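Local coordinates for adenylate kinase (Cryptosporidium parvum Iowa II, PDB 3BE4), which probably catalyses the reversible transfer of a phosphoryl group from ATP to AMP, giving two molecules of ADP, at residues N7-G12 / D110-V115. Sequence-based numbering, arbitrary orientation.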
ATOM      1  N   ASN A   7      -0.626  -9.417  11.519  1.00 18.30           N
ATOM      2  CA  ASN A   7       0.262  -8.245  11.416  1.00 20.01           C
ATOM      3  C   ASN A   7       0.988  -8.424  10.135  1.00 19.91           C
ATOM      4  O   ASN A   7       1.955  -9.180  10.042  1.00 21.51           O
ATOM      5  CB  ASN A   7       1.264  -8.112  12.603  1.00 19.62           C
ATOM      6  CG  ASN A   7       0.513  -7.781  13.912  1.00 25.59           C
ATOM      7  OD1 ASN A   7      -0.603  -7.330  13.867  1.00 21.85           O
ATOM      8  ND2 ASN A   7       1.152  -8.019  15.060  1.00 27.63           N
ATOM      9  N   LEU A   8       0.544  -7.669   9.136  1.00 16.98           N
ATOM     10  CA  LEU A   8       0.872  -8.000   7.702  0.50 17.28           C
ATOM     11  C   LEU A   8       1.548  -6.801   7.038  1.00 16.03           C
ATOM     12  O   LEU A   8       1.231  -5.665   7.281  1.00 17.29           O
ATOM     13  CB  LEU A   8      -0.311  -8.206   6.777  0.50 17.29           C
ATOM     14  CG  LEU A   8      -1.215  -9.292   7.230  0.50 14.51           C
ATOM     15  CD1 LEU A   8      -2.404  -9.299   6.322  0.50 18.88           C
ATOM     16  CD2 LEU A   8      -0.539 -10.629   7.207  0.50 19.17           C
ATOM     17  N   ILE A   9       2.535  -7.107   6.205  1.00 17.61           N
ATOM     18  CA  ILE A   9       3.075  -6.080   5.272  1.00 16.95           C
ATOM     19  C   ILE A   9       2.814  -6.618   3.854  1.00 16.59           C
ATOM     20  O   ILE A   9       3.016  -7.792   3.609  1.00 17.91           O
ATOM     21  CB  ILE A   9       4.618  -5.980   5.467  1.00 17.39           C
ATOM     22  CG1 ILE A   9       4.978  -5.375   6.861  1.00 19.31           C
ATOM     23  CG2 ILE A   9       5.248  -5.018   4.425  1.00 17.16           C
ATOM     24  CD1 ILE A   9       6.481  -5.256   7.114  1.00 20.06           C
ATOM     25  N   LEU A  10       2.326  -5.752   2.986  1.00 15.71           N
ATOM     26  CA  LEU A  10       2.309  -6.051   1.540  1.00 17.46           C
ATOM     27  C   LEU A  10       3.489  -5.290   0.851  1.00 17.19           C
ATOM     28  O   LEU A  10       3.670  -4.070   1.058  1.00 18.64           O
ATOM     29  CB  LEU A  10       1.016  -5.556   0.972  1.00 17.79           C
ATOM     30  CG  LEU A  10      -0.255  -6.121   1.655  1.00 16.15           C
ATOM     31  CD1 LEU A  10      -1.426  -5.693   0.833  1.00 19.38           C
ATOM     32  CD2 LEU A  10      -0.191  -7.592   1.810  1.00 16.58           C
ATOM     33  N   ILE A  11       4.362  -5.960   0.068  1.00 18.12           N
ATOM     34  CA  ILE A  11       5.394  -5.213  -0.633  1.00 19.66           C
ATOM     35  C   ILE A  11       5.112  -5.545  -2.124  1.00 18.31           C
ATOM     36  O   ILE A  11       4.746  -6.662  -2.502  1.00 16.68           O
ATOM     37  CB  ILE A  11       6.782  -5.888  -0.345  1.00 21.44           C
ATOM     38  CG1 ILE A  11       7.191  -5.616   1.097  1.00 26.14           C
ATOM     39  CG2 ILE A  11       7.898  -5.215  -1.224  1.00 23.80           C
ATOM     40  CD1 ILE A  11       8.468  -6.450   1.430  1.00 25.89           C
ATOM     41  N   GLY A  12       5.292  -4.569  -2.956  1.00 15.73           N
ATOM     42  CA  GLY A  12       5.095  -4.883  -4.369  1.00 17.15           C
ATOM     43  C   GLY A  12       5.314  -3.544  -5.082  1.00 17.61           C
ATOM     44  O   GLY A  12       5.287  -2.490  -4.466  1.00 18.82           O
ATOM     45  N   ASP A 110       4.905  -6.712  20.074  1.00 42.66           N
ATOM     46  CA  ASP A 110       4.163  -7.407  19.019  1.00 40.09           C
ATOM     47  C   ASP A 110       5.190  -7.786  17.931  1.00 40.37           C
ATOM     48  O   ASP A 110       6.388  -7.403  17.973  1.00 40.65           O
ATOM     49  CB  ASP A 110       2.964  -6.574  18.580  1.00 40.70           C
ATOM     50  CG  ASP A 110       1.732  -7.446  18.102  1.00 41.08           C
ATOM     51  OD1 ASP A 110       1.833  -8.707  17.952  1.00 36.51           O
ATOM     52  OD2 ASP A 110       0.647  -6.844  17.840  1.00 37.96           O
ATOM     53  N   SER A 111       4.784  -8.626  16.995  1.00 36.83           N
ATOM     54  CA  SER A 111       5.700  -9.033  15.914  1.00 34.95           C
ATOM     55  C   SER A 111       4.871  -9.187  14.617  1.00 31.20           C
ATOM     56  O   SER A 111       3.635  -9.347  14.675  1.00 28.27           O
ATOM     57  CB  SER A 111       6.350 -10.372  16.220  1.00 37.11           C
ATOM     58  OG  SER A 111       5.288 -11.294  16.477  1.00 41.03           O
ATOM     59  N   LEU A 112       5.582  -9.188  13.480  1.00 28.47           N
ATOM     60  CA  LEU A 112       4.925  -9.446  12.193  1.00 25.62           C
ATOM     61  C   LEU A 112       4.480 -10.878  12.007  1.00 25.16           C
ATOM     62  O   LEU A 112       5.211 -11.804  12.406  1.00 28.76           O
ATOM     63  CB  LEU A 112       5.979  -9.137  11.086  1.00 25.00           C
ATOM     64  CG  LEU A 112       6.292  -7.672  10.990  1.00 22.42           C
ATOM     65  CD1 LEU A 112       7.534  -7.302  10.062  1.00 23.75           C
ATOM     66  CD2 LEU A 112       5.092  -6.847  10.524  1.00 22.61           C
ATOM     67  N   THR A 113       3.273 -11.102  11.439  1.00 24.64           N
ATOM     68  CA  THR A 113       2.799 -12.368  11.050  1.00 25.37           C
ATOM     69  C   THR A 113       3.378 -12.831   9.704  1.00 26.89           C
ATOM     70  O   THR A 113       3.810 -13.987   9.532  1.00 27.69           O
ATOM     71  CB  THR A 113       1.210 -12.314  10.890  1.00 25.56           C
ATOM     72  OG1 THR A 113       0.746 -11.905  12.088  1.00 31.79           O
ATOM     73  CG2 THR A 113       0.582 -13.726  10.518  1.00 31.04           C
ATOM     74  N   SER A 114       3.253 -11.971   8.679  1.00 22.54           N
ATOM     75  CA  SER A 114       3.505 -12.443   7.333  1.00 23.27           C
ATOM     76  C   SER A 114       3.841 -11.207   6.543  1.00 20.52           C
ATOM     77  O   SER A 114       3.330 -10.128   6.867  1.00 21.21           O
ATOM     78  CB  SER A 114       2.216 -13.011   6.628  1.00 25.64           C
ATOM     79  OG  SER A 114       1.960 -14.343   7.133  1.00 33.41           O
ATOM     80  N   VAL A 115       4.662 -11.390   5.514  1.00 19.35           N
ATOM     81  CA  VAL A 115       4.923 -10.315   4.544  1.00 18.18           C
ATOM     82  C   VAL A 115       4.565 -10.968   3.204  1.00 19.64           C
ATOM     83  O   VAL A 115       4.999 -12.103   2.896  1.00 21.83           O
ATOM     84  CB  VAL A 115       6.439  -9.920   4.550  1.00 17.83           C
ATOM     85  CG1 VAL A 115       6.751  -8.964   3.421  1.00 18.81           C
ATOM     86  CG2 VAL A 115       6.838  -9.291   5.908  1.00 17.00           C
TER
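N7 ties the start of strand 7-12 to the loop that leads into strand 114-119. Its CG lies anti to the carbonyl carbon (chi1 -68°), and from there the amide ND2 donates to S111 O at 2.8 Å. The bond is nearly straight, and the acceptor lies in the amide plane. ND2 also donates to D110 OD2 (3.1 Å), coming from above a carboxylate turned 76° against the amide; the same OD2 forms a salt bridge with K5. T113 grips the backbone of N7 at two points: OG1, beside its own backbone N (chi1 -57°), accepts from N7 N at 2.9 Å, while T113 N donates to N7 O at 2.7 Å. S114 N adds a weak bond to that oxygen and S114 O accepts from I9 N (3.2 Å), so S114 bridges to the residues before and after L8, as in parallel strands. Between these bonds the CA-H of L8 also points at S114 O. Across the face of I9 and V115 runs an apolar row: I9 CD1 meets L112 CD1 at 3.7 Å, V115 CG2 lies against I9 CB, and V115 CG1 touches I11 CD1 (3.6 Å). Y191 of helix 186-192 packs on I9, L112 and V115, with L187 on I11. Strand 86-89 flanks strand 7-12 on its other edge, making 7-12 the central strand of the five-stranded parallel sheet of the P-loop kinase core.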